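Long-range contacts in gamma-glutamyltranspeptidase (Streptomyces lincolnensis, PDB 6J3A), which probably hydrolyses or transfers gamma-glutamyl groups as an LmbA-like gamma-glutamyltranspeptidase homologue of the N-terminal nucleophile (Ntn) enzymes: residues D32-D38 and L119-K125; G59-I63 and L75-G79; L65-G69 and R429-M433. All blocks are in the same frame, centred on the assembly; numbering follows the deposited sequence.

Interaction 1 of 3, residues D32-D38 and L119-K125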
ATOM      1  N   ASP A  32     -18.469  -3.903  -2.655  1.00 33.74           N
ATOM      2  CA  ASP A  32     -19.827  -4.312  -2.354  1.00 35.87           C
ATOM      3  C   ASP A  32     -20.874  -3.501  -3.165  1.00 35.63           C
ATOM      4  O   ASP A  32     -22.074  -3.547  -2.874  1.00 36.06           O
ATOM      5  CB  ASP A  32     -20.021  -4.155  -0.831  1.00 38.82           C
ATOM      6  CG  ASP A  32     -21.035  -5.127  -0.245  1.00 41.90           C
ATOM      7  OD1 ASP A  32     -20.973  -6.342  -0.553  1.00 45.11           O
ATOM      8  OD2 ASP A  32     -21.875  -4.670   0.566  1.00 44.35           O
ATOM      9  N   GLY A  33     -20.419  -2.770  -4.184  1.00 34.71           N
ATOM     10  CA  GLY A  33     -21.302  -2.079  -5.125  1.00 34.00           C
ATOM     11  C   GLY A  33     -21.666  -0.659  -4.735  1.00 33.85           C
ATOM     12  O   GLY A  33     -22.484  -0.033  -5.395  1.00 34.74           O
ATOM     13  N   GLY A  34     -21.061  -0.137  -3.675  1.00 32.79           N
ATOM     14  CA  GLY A  34     -21.331   1.232  -3.247  1.00 32.04           C
ATOM     15  C   GLY A  34     -20.540   2.217  -4.080  1.00 30.88           C
ATOM     16  O   GLY A  34     -19.721   1.814  -4.904  1.00 29.40           O
ATOM     17  N   ASN A  35     -20.787   3.507  -3.853  1.00 30.37           N
ATOM     18  CA  ASN A  35     -20.132   4.579  -4.608  1.00 29.88           C
ATOM     19  C   ASN A  35     -19.111   5.296  -3.737  1.00 28.41           C
ATOM     20  O   ASN A  35     -18.919   4.913  -2.589  1.00 28.46           O
ATOM     21  CB  ASN A  35     -21.176   5.526  -5.241  1.00 30.35           C
ATOM     22  CG  ASN A  35     -21.964   6.333  -4.225  1.00 30.48           C
ATOM     23  OD1 ASN A  35     -21.470   6.693  -3.162  1.00 31.14           O
ATOM     24  ND2 ASN A  35     -23.203   6.643  -4.574  1.00 30.72           N
ATOM     25  N   ALA A  36     -18.458   6.323  -4.281  1.00 27.75           N
ATOM     26  CA  ALA A  36     -17.391   7.042  -3.565  1.00 27.74           C
ATOM     27  C   ALA A  36     -17.868   7.670  -2.259  1.00 28.05           C
ATOM     28  O   ALA A  36     -17.099   7.819  -1.309  1.00 27.58           O
ATOM     29  CB  ALA A  36     -16.771   8.109  -4.459  1.00 26.97           C
ATOM     30  N   TYR A  37     -19.147   8.025  -2.227  1.00 28.85           N
ATOM     31  CA  TYR A  37     -19.747   8.702  -1.088  1.00 30.02           C
ATOM     32  C   TYR A  37     -20.079   7.693   0.005  1.00 30.26           C
ATOM     33  O   TYR A  37     -19.684   7.902   1.152  1.00 31.84           O
ATOM     34  CB  TYR A  37     -20.941   9.564  -1.545  1.00 30.35           C
ATOM     35  CG  TYR A  37     -20.517  10.427  -2.719  1.00 31.33           C
ATOM     36  CD1 TYR A  37     -19.467  11.338  -2.593  1.00 31.85           C
ATOM     37  CD2 TYR A  37     -21.077  10.253  -3.979  1.00 32.50           C
ATOM     38  CE1 TYR A  37     -19.029  12.085  -3.676  1.00 32.19           C
ATOM     39  CE2 TYR A  37     -20.646  10.999  -5.066  1.00 33.05           C
ATOM     40  CZ  TYR A  37     -19.619  11.912  -4.908  1.00 32.99           C
ATOM     41  OH  TYR A  37     -19.194  12.654  -5.985  1.00 34.57           O
ATOM     42  N   ASP A  38     -20.755   6.596  -0.350  1.00 29.45           N
ATOM     43  CA  ASP A  38     -20.911   5.460   0.566  1.00 28.56           C
ATOM     44  C   ASP A  38     -19.562   5.114   1.196  1.00 28.25           C
ATOM     45  O   ASP A  38     -19.441   4.946   2.415  1.00 27.96           O
ATOM     46  CB  ASP A  38     -21.386   4.220  -0.172  1.00 29.35           C
ATOM     47  CG  ASP A  38     -22.758   4.372  -0.753  1.00 30.49           C
ATOM     48  OD1 ASP A  38     -23.689   4.721  -0.011  1.00 30.28           O
ATOM     49  OD2 ASP A  38     -22.928   4.113  -1.968  1.00 32.87           O
ATOM     50  N   LEU A 119     -24.471  10.763   2.757  1.00 30.93           N
ATOM     51  CA  LEU A 119     -25.102   9.468   2.575  1.00 31.10           C
ATOM     52  C   LEU A 119     -26.518   9.594   2.000  1.00 31.70           C
ATOM     53  O   LEU A 119     -26.883   8.873   1.088  1.00 31.61           O
ATOM     54  CB  LEU A 119     -25.128   8.694   3.902  1.00 30.46           C
ATOM     55  CG  LEU A 119     -25.360   7.176   3.852  1.00 30.39           C
ATOM     56  CD1 LEU A 119     -24.322   6.467   2.992  1.00 30.87           C
ATOM     57  CD2 LEU A 119     -25.345   6.583   5.251  1.00 29.76           C
ATOM     58  N   ARG A 120     -27.294  10.537   2.508  1.00 33.50           N
ATOM     59  CA  ARG A 120     -28.693  10.673   2.112  1.00 34.27           C
ATOM     60  C   ARG A 120     -28.854  11.157   0.674  1.00 34.03           C
ATOM     61  O   ARG A 120     -29.690  10.632  -0.069  1.00 33.57           O
ATOM     62  CB  ARG A 120     -29.414  11.632   3.056  1.00 35.10           C
ATOM     63  CG  ARG A 120     -30.925  11.681   2.858  1.00 36.30           C
ATOM     64  CD  ARG A 120     -31.542  12.907   3.492  1.00 37.55           C
ATOM     65  NE  ARG A 120     -31.030  14.143   2.896  1.00 39.10           N
ATOM     66  CZ  ARG A 120     -31.517  15.365   3.105  1.00 39.48           C
ATOM     67  NH1 ARG A 120     -32.558  15.568   3.910  1.00 39.41           N
ATOM     68  NH2 ARG A 120     -30.952  16.402   2.493  1.00 39.45           N
ATOM     69  N   ASP A 121     -28.068  12.167   0.305  1.00 33.91           N
ATOM     70  CA  ASP A 121     -28.176  12.814  -1.008  1.00 34.71           C
ATOM     71  C   ASP A 121     -27.397  12.099  -2.114  1.00 35.61           C
ATOM     72  O   ASP A 121     -27.914  11.940  -3.220  1.00 38.07           O
ATOM     73  CB  ASP A 121     -27.733  14.286  -0.927  1.00 33.66           C
ATOM     74  CG  ASP A 121     -28.704  15.155  -0.134  1.00 32.66           C
ATOM     75  OD1 ASP A 121     -29.774  14.671   0.279  1.00 32.93           O
ATOM     76  OD2 ASP A 121     -28.399  16.342   0.079  1.00 31.82           O
ATOM     77  N   HIS A 122     -26.171  11.669  -1.818  1.00 35.07           N
ATOM     78  CA  HIS A 122     -25.262  11.121  -2.844  1.00 34.95           C
ATOM     79  C   HIS A 122     -24.867   9.647  -2.706  1.00 35.03           C
ATOM     80  O   HIS A 122     -24.233   9.095  -3.603  1.00 35.45           O
ATOM     81  CB  HIS A 122     -24.011  11.987  -2.901  1.00 34.79           C
ATOM     82  CG  HIS A 122     -24.306  13.423  -3.181  1.00 34.84           C
ATOM     83  ND1 HIS A 122     -24.423  13.916  -4.460  1.00 34.95           N
ATOM     84  CD2 HIS A 122     -24.555  14.462  -2.350  1.00 35.34           C
ATOM     85  CE1 HIS A 122     -24.711  15.205  -4.406  1.00 35.43           C
ATOM     86  NE2 HIS A 122     -24.795  15.561  -3.137  1.00 35.29           N
ATOM     87  N   GLY A 123     -25.248   9.015  -1.604  1.00 34.38           N
ATOM     88  CA  GLY A 123     -24.975   7.606  -1.390  1.00 34.42           C
ATOM     89  C   GLY A 123     -26.115   6.716  -1.853  1.00 35.72           C
ATOM     90  O   GLY A 123     -27.196   7.193  -2.207  1.00 35.22           O
ATOM     91  N   THR A 124     -25.852   5.414  -1.813  1.00 36.85           N
ATOM     92  CA  THR A 124     -26.795   4.357  -2.209  1.00 36.87           C
ATOM     93  C   THR A 124     -27.042   3.273  -1.150  1.00 37.58           C
ATOM     94  O   THR A 124     -28.002   2.498  -1.276  1.00 37.11           O
ATOM     95  CB  THR A 124     -26.288   3.647  -3.476  1.00 37.19           C
ATOM     96  OG1 THR A 124     -25.044   2.985  -3.202  1.00 37.41           O
ATOM     97  CG2 THR A 124     -26.087   4.653  -4.597  1.00 37.28           C
ATOM     98  N   LYS A 125     -26.190   3.223  -0.119  1.00 37.21           N
ATOM     99  CA  LYS A 125     -26.247   2.186   0.911  1.00 38.14           C
ATOM    100  C   LYS A 125     -26.911   2.673   2.204  1.00 36.88           C
ATOM    101  O   LYS A 125     -26.894   3.877   2.491  1.00 36.93           O
ATOM    102  CB  LYS A 125     -24.838   1.676   1.221  1.00 40.06           C
ATOM    103  CG  LYS A 125     -24.179   1.001   0.029  1.00 42.30           C
ATOM    104  CD  LYS A 125     -22.992   0.126   0.424  1.00 43.90           C
ATOM    105  CE  LYS A 125     -23.359  -1.351   0.441  1.00 45.79           C
ATOM    106  NZ  LYS A 125     -23.514  -1.890  -0.944  1.00 45.67           N
TER

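Interaction 2 of 3, residues G59-I63 and L75-G79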
ATOM      1  N   GLY A  59     -16.504  15.983  16.183  1.00 32.01           N
ATOM      2  CA  GLY A  59     -15.661  16.969  15.519  1.00 31.90           C
ATOM      3  C   GLY A  59     -16.328  17.549  14.279  1.00 32.00           C
ATOM      4  O   GLY A  59     -17.549  17.752  14.250  1.00 30.32           O
ATOM      5  N   GLU A  60     -15.515  17.790  13.251  1.00 32.27           N
ATOM      6  CA  GLU A  60     -15.909  18.550  12.059  1.00 32.61           C
ATOM      7  C   GLU A  60     -15.385  17.909  10.810  1.00 32.06           C
ATOM      8  O   GLU A  60     -14.488  17.086  10.873  1.00 32.08           O
ATOM      9  CB  GLU A  60     -15.295  19.948  12.090  1.00 33.33           C
ATOM     10  CG  GLU A  60     -15.644  20.734  13.326  1.00 34.95           C
ATOM     11  CD  GLU A  60     -14.597  20.764  14.409  1.00 34.58           C
ATOM     12  OE1 GLU A  60     -14.972  21.275  15.469  1.00 35.75           O
ATOM     13  OE2 GLU A  60     -13.444  20.308  14.234  1.00 34.26           O
ATOM     14  N   VAL A  61     -15.922  18.340   9.671  1.00 31.58           N
ATOM     15  CA  VAL A  61     -15.393  17.956   8.369  1.00 31.50           C
ATOM     16  C   VAL A  61     -15.913  18.890   7.264  1.00 31.55           C
ATOM     17  O   VAL A  61     -17.116  19.099   7.156  1.00 32.49           O
ATOM     18  CB  VAL A  61     -15.712  16.474   8.026  1.00 30.71           C
ATOM     19  CG1 VAL A  61     -17.207  16.216   7.905  1.00 30.04           C
ATOM     20  CG2 VAL A  61     -15.005  16.058   6.749  1.00 31.83           C
ATOM     21  N   PRO A  62     -15.004  19.480   6.465  1.00 32.08           N
ATOM     22  CA  PRO A  62     -15.370  19.964   5.123  1.00 32.71           C
ATOM     23  C   PRO A  62     -15.289  18.835   4.103  1.00 32.85           C
ATOM     24  O   PRO A  62     -14.296  18.120   4.072  1.00 33.37           O
ATOM     25  CB  PRO A  62     -14.301  21.024   4.799  1.00 31.93           C
ATOM     26  CG  PRO A  62     -13.427  21.135   5.998  1.00 33.11           C
ATOM     27  CD  PRO A  62     -13.663  19.937   6.864  1.00 32.71           C
ATOM     28  N   ILE A  63     -16.313  18.685   3.270  1.00 32.89           N
ATOM     29  CA  ILE A  63     -16.290  17.682   2.209  1.00 32.58           C
ATOM     30  C   ILE A  63     -16.396  18.366   0.848  1.00 32.21           C
ATOM     31  O   ILE A  63     -17.305  19.158   0.622  1.00 32.43           O
ATOM     32  CB  ILE A  63     -17.434  16.664   2.360  1.00 33.38           C
ATOM     33  CG1 ILE A  63     -17.471  16.096   3.785  1.00 33.66           C
ATOM     34  CG2 ILE A  63     -17.275  15.534   1.342  1.00 33.58           C
ATOM     35  CD1 ILE A  63     -18.754  15.361   4.112  1.00 33.46           C
ATOM     36  N   LEU A  75     -19.735  20.526   0.935  1.00 31.68           N
ATOM     37  CA  LEU A  75     -20.673  20.159   1.994  1.00 32.42           C
ATOM     38  C   LEU A  75     -20.045  20.551   3.326  1.00 32.86           C
ATOM     39  O   LEU A  75     -19.094  19.920   3.787  1.00 33.99           O
ATOM     40  CB  LEU A  75     -21.027  18.672   1.939  1.00 32.67           C
ATOM     41  CG  LEU A  75     -21.902  18.099   3.060  1.00 33.00           C
ATOM     42  CD1 LEU A  75     -23.097  18.975   3.405  1.00 33.72           C
ATOM     43  CD2 LEU A  75     -22.380  16.714   2.672  1.00 33.38           C
ATOM     44  N   CYS A  76     -20.581  21.616   3.918  1.00 33.27           N
ATOM     45  CA  CYS A  76     -20.040  22.196   5.126  1.00 33.23           C
ATOM     46  C   CYS A  76     -20.515  21.439   6.346  1.00 33.16           C
ATOM     47  O   CYS A  76     -21.696  21.489   6.706  1.00 33.75           O
ATOM     48  CB  CYS A  76     -20.446  23.659   5.270  1.00 33.50           C
ATOM     49  SG  CYS A  76     -19.868  24.376   6.831  1.00 31.67           S
ATOM     50  N   GLY A  77     -19.566  20.761   6.984  1.00 32.02           N
ATOM     51  CA  GLY A  77     -19.789  20.115   8.270  1.00 31.17           C
ATOM     52  C   GLY A  77     -18.948  20.736   9.365  1.00 29.75           C
ATOM     53  O   GLY A  77     -18.606  20.065  10.333  1.00 30.72           O
ATOM     54  N   GLN A  78     -18.572  22.000   9.190  1.00 28.50           N
ATOM     55  CA  GLN A  78     -17.968  22.779  10.255  1.00 27.39           C
ATOM     56  C   GLN A  78     -19.071  23.455  11.056  1.00 27.40           C
ATOM     57  O   GLN A  78     -19.838  24.256  10.525  1.00 25.77           O
ATOM     58  CB  GLN A  78     -17.028  23.820   9.687  1.00 26.85           C
ATOM     59  CG  GLN A  78     -16.475  24.779  10.728  1.00 26.43           C
ATOM     60  CD  GLN A  78     -15.652  24.064  11.768  1.00 26.30           C
ATOM     61  OE1 GLN A  78     -14.555  23.577  11.476  1.00 26.17           O
ATOM     62  NE2 GLN A  78     -16.183  23.980  12.992  1.00 25.40           N
ATOM     63  N   GLY A  79     -19.145  23.121  12.338  1.00 28.24           N
ATOM     64  CA  GLY A  79     -20.181  23.660  13.194  1.00 29.38           C
ATOM     65  C   GLY A  79     -19.889  25.075  13.649  1.00 29.90           C
ATOM     66  O   GLY A  79     -18.774  25.590  13.473  1.00 29.06           O
TER

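Interaction 3 of 3, residues L65-G69 and R429-M433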
ATOM      1  N   LEU A  65     -17.084  17.442  -2.979  1.00 28.74           N
ATOM      2  CA  LEU A  65     -17.596  16.380  -3.829  1.00 29.64           C
ATOM      3  C   LEU A  65     -17.600  16.829  -5.293  1.00 30.11           C
ATOM      4  O   LEU A  65     -17.800  18.006  -5.597  1.00 30.15           O
ATOM      5  CB  LEU A  65     -18.980  15.907  -3.371  1.00 29.73           C
ATOM      6  CG  LEU A  65     -20.087  16.916  -3.038  1.00 30.67           C
ATOM      7  CD1 LEU A  65     -21.454  16.251  -3.181  1.00 31.14           C
ATOM      8  CD2 LEU A  65     -19.954  17.504  -1.635  1.00 30.67           C
ATOM      9  N   ALA A  66     -17.348  15.877  -6.183  1.00 30.43           N
ATOM     10  CA  ALA A  66     -17.329  16.118  -7.620  1.00 30.88           C
ATOM     11  C   ALA A  66     -18.005  14.934  -8.288  1.00 31.80           C
ATOM     12  O   ALA A  66     -17.312  14.068  -8.825  1.00 31.45           O
ATOM     13  CB  ALA A  66     -15.901  16.266  -8.114  1.00 30.42           C
ATOM     14  N   PRO A  67     -19.363  14.877  -8.243  1.00 34.39           N
ATOM     15  CA  PRO A  67     -20.117  13.784  -8.897  1.00 35.86           C
ATOM     16  C   PRO A  67     -19.832  13.712 -10.404  1.00 36.79           C
ATOM     17  O   PRO A  67     -19.634  14.740 -11.039  1.00 37.82           O
ATOM     18  CB  PRO A  67     -21.593  14.130  -8.625  1.00 35.60           C
ATOM     19  CG  PRO A  67     -21.590  15.229  -7.617  1.00 35.46           C
ATOM     20  CD  PRO A  67     -20.266  15.927  -7.737  1.00 35.13           C
ATOM     21  N   ALA A  68     -19.803  12.503 -10.950  1.00 39.05           N
ATOM     22  CA  ALA A  68     -19.353  12.256 -12.325  1.00 42.00           C
ATOM     23  C   ALA A  68     -19.784  13.342 -13.315  1.00 43.80           C
ATOM     24  O   ALA A  68     -18.941  14.029 -13.905  1.00 45.82           O
ATOM     25  CB  ALA A  68     -19.831  10.891 -12.793  1.00 41.82           C
ATOM     26  N   GLY A  69     -21.090  13.515 -13.456  1.00 44.43           N
ATOM     27  CA  GLY A  69     -21.630  14.469 -14.425  1.00 47.68           C
ATOM     28  C   GLY A  69     -21.472  15.937 -14.046  1.00 48.97           C
ATOM     29  O   GLY A  69     -20.946  16.734 -14.824  1.00 49.18           O
ATOM     30  N   ARG A 429     -15.827   3.780  -9.838  1.00 34.51           N
ATOM     31  CA  ARG A 429     -15.879   3.290 -11.227  1.00 36.44           C
ATOM     32  C   ARG A 429     -16.693   4.189 -12.170  1.00 36.35           C
ATOM     33  O   ARG A 429     -16.463   4.198 -13.383  1.00 36.75           O
ATOM     34  CB  ARG A 429     -16.416   1.848 -11.269  1.00 38.05           C
ATOM     35  CG  ARG A 429     -17.911   1.714 -11.016  1.00 40.50           C
ATOM     36  CD  ARG A 429     -18.353   0.274 -10.815  1.00 42.55           C
ATOM     37  NE  ARG A 429     -18.091  -0.567 -11.983  1.00 45.01           N
ATOM     38  CZ  ARG A 429     -18.519  -1.823 -12.131  1.00 47.57           C
ATOM     39  NH1 ARG A 429     -18.205  -2.500 -13.236  1.00 48.23           N
ATOM     40  NH2 ARG A 429     -19.255  -2.413 -11.187  1.00 48.37           N
ATOM     41  N   TRP A 430     -17.640   4.931 -11.601  1.00 34.68           N
ATOM     42  CA  TRP A 430     -18.412   5.914 -12.350  1.00 33.79           C
ATOM     43  C   TRP A 430     -17.703   7.264 -12.476  1.00 31.80           C
ATOM     44  O   TRP A 430     -18.172   8.131 -13.198  1.00 32.38           O
ATOM     45  CB  TRP A 430     -19.788   6.103 -11.716  1.00 34.13           C
ATOM     46  CG  TRP A 430     -20.543   4.841 -11.619  1.00 35.13           C
ATOM     47  CD1 TRP A 430     -21.307   4.268 -12.589  1.00 35.36           C
ATOM     48  CD2 TRP A 430     -20.607   3.972 -10.486  1.00 35.79           C
ATOM     49  NE1 TRP A 430     -21.845   3.091 -12.133  1.00 36.53           N
ATOM     50  CE2 TRP A 430     -21.437   2.886 -10.841  1.00 36.40           C
ATOM     51  CE3 TRP A 430     -20.049   4.007  -9.201  1.00 35.74           C
ATOM     52  CZ2 TRP A 430     -21.728   1.839  -9.952  1.00 36.08           C
ATOM     53  CZ3 TRP A 430     -20.328   2.967  -8.318  1.00 35.97           C
ATOM     54  CH2 TRP A 430     -21.166   1.897  -8.699  1.00 36.25           C
ATOM     55  N   GLY A 431     -16.584   7.443 -11.786  1.00 30.62           N
ATOM     56  CA  GLY A 431     -15.826   8.692 -11.851  1.00 30.78           C
ATOM     57  C   GLY A 431     -16.180   9.741 -10.807  1.00 30.44           C
ATOM     58  O   GLY A 431     -15.608  10.829 -10.819  1.00 30.89           O
ATOM     59  N   ASN A 432     -17.106   9.430  -9.896  1.00 30.23           N
ATOM     60  CA  ASN A 432     -17.430  10.335  -8.782  1.00 29.03           C
ATOM     61  C   ASN A 432     -16.166  10.494  -7.934  1.00 29.00           C
ATOM     62  O   ASN A 432     -15.422   9.533  -7.752  1.00 30.16           O
ATOM     63  CB  ASN A 432     -18.559   9.768  -7.913  1.00 28.66           C
ATOM     64  CG  ASN A 432     -19.850   9.511  -8.689  1.00 28.51           C
ATOM     65  OD1 ASN A 432     -20.343  10.389  -9.381  1.00 28.22           O
ATOM     66  ND2 ASN A 432     -20.405   8.305  -8.558  1.00 27.90           N
ATOM     67  N   MET A 433     -15.903  11.698  -7.450  1.00 28.15           N
ATOM     68  CA  MET A 433     -14.792  11.918  -6.528  1.00 29.00           C
ATOM     69  C   MET A 433     -15.282  12.587  -5.268  1.00 29.46           C
ATOM     70  O   MET A 433     -16.336  13.242  -5.264  1.00 31.03           O
ATOM     71  CB  MET A 433     -13.706  12.780  -7.149  1.00 29.58           C
ATOM     72  CG  MET A 433     -13.222  12.268  -8.486  1.00 30.28           C
ATOM     73  SD  MET A 433     -11.962  13.343  -9.182  1.00 31.26           S
ATOM     74  CE  MET A 433     -10.512  12.600  -8.475  1.00 31.61           C
TER
HETATM   75  O   HOH W   1     -16.489  13.967 -11.321  1.00 31.47           O

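Interaction 1 of 3, residues D32-D38 and L119-K125
This is a polar, partly buried contact between two helix ends, in which the capped start of helix 36-50 meets the chain leaving helix 111-122. The first segment is a helix-to-helix connection: Gly33, with positive phi, is the C-prime residue of the Schellman motif that closes helix 20-31, and Asn35 is the N-cap of the next helix. Asn35 and Asp38 form a capping box, with Asn35 OD1 accepting from Asp38 N (2.9 Å) and Asp38 OD2 accepting from Asn35 N (2.9 Å). Both capping side chains also reach across the contact. Asn35 ND2 donates to His122 O at 2.8 Å, so its amide serves both helix ends. The Asp38 carboxylate receives the backbone of Thr124 and Lys125: its OD1 accepts from Thr124 N and from Lys125 N, each at 2.9 Å. Gly123 suits this approach, because a CB there would collide with Asp38 OD1, which lies 3.4 Å from Gly123 CA. Beside these bonds, the edge of the His122 ring points at the face of the Tyr37 ring, with centroids 5.6 Å apart and planes at 61°. The Tyr37 hydroxyl continues past the contact to bond Met433. On the exposed side, Lys125 extends along the glycines to the end of helix 20-31, where NZ donates to Asp32 O at 2.9 Å and forms a salt bridge with Asp32 OD2 at 3.6 Å. Thr124 adds a side-chain donor to the aspartate, its OG1 donating to Asp38 OD2 at 2.7 Å.

Interaction 2 of 3, residues G59-I63 and L75-G79
Leu75 lies within strand 73-77, paired with strand 61-66 as the two arms of a beta hairpin inside the large antiparallel sheet. It makes a hydrogen-bonded pair with Ile63: Leu75 N donates to Ile63 O at 2.8 Å, and Ile63 N donates to Leu75 O at 3.1 Å. Their side chains share a face of the sheet and meet at Leu75 CD2 and Ile63 CD1, 4.1 Å apart, beneath helix 111-122, whose Trp115 covers Ile63 and whose Leu117 and Leu118 cover Leu75. Cys76 follows as the non-hydrogen-bonded partner of Pro62, whose missing amide hydrogen costs nothing at such a position; both side chains turn to the other face. At Gly77 the ladder loosens. Its O accepts from Val61 N at 3.3 Å, while the bond from Gly77 N to Val61 O, at 3.0 Å, is bent and weak. A CB on Gly77 would run into Val61 O. Gln78 then lays its side chain beside Glu60, with NE2 3.3 Å from Glu60 CG. Gly79 ends the segment by accepting at O from Gln78 NE2 (3.1 Å). The chemistry thus changes along the pair, from regular backbone bonding and an aliphatic patch at Leu75 to two buried polar side chains: the Glu60 carboxylate is paired with Arg459 and the Gln78 amide is bonded to Gly79 O and Thr481, so neither the charge nor the amide is left without partners.

Interaction 3 of 3, residues L65-G69 and R429-M433
An antiparallel beta bridge joins the end of strand 61-66 to the start of strand 433-436, just beyond the turn that links this strand to 424-428. Ala66 N donates to Met433 O at 3.0 Å and Met433 N to Ala66 O at 3.1 Å. The two CB atoms lie 4.2 Å apart on the same face, but the end of the Met433 side chain, in an m, t, p rotamer, leads away, and the side chain packs on Pro494 and Ala497 of strand 493-499. Leu65, in a p, t rotamer, likewise directs its tip elsewhere, to Tyr37 and Leu75. Trp430 touches the first segment mainly through its backbone, Trp430 O lying 3.2 Å from Ala68 CB, while its m-rotamer indole swings off to Asn35. Gly431 has a positive phi, at which a CB would be jammed against Trp430 O. Asn432 does the opposite of Trp430: its m rotamer brings OD1 back to the first segment, adding a side-chain bond beyond the bridge and past Pro67, which has no amide hydrogen, so that Asn432 OD1 accepts from Ala68 N at 2.7 Å.

In the fold
Along the chain the segments run 32-38, 59-63, 65-69, 75-79, 119-125 and 429-433, so interaction 2 falls wholly between the two halves of interaction 1, while interaction 3 crosses both. Interactions 2 and 3 use successive parts of strand 61-66, whose neighbours in the sheet are 73-77 and 433-436; their centres are about 20 Å apart, and they touch through Leu65 and Leu75. Interaction 1 belongs to the helices packed on that sheet. Its centre is about 11 Å from that of interaction 3, which it meets through Tyr37 OH and Met433 O, 3.0 Å apart and probably hydrogen-bonded. Helix 111-122 covers interaction 2 and then enters interaction 1 at its C-terminal end, consistent with the layered Ntn fold.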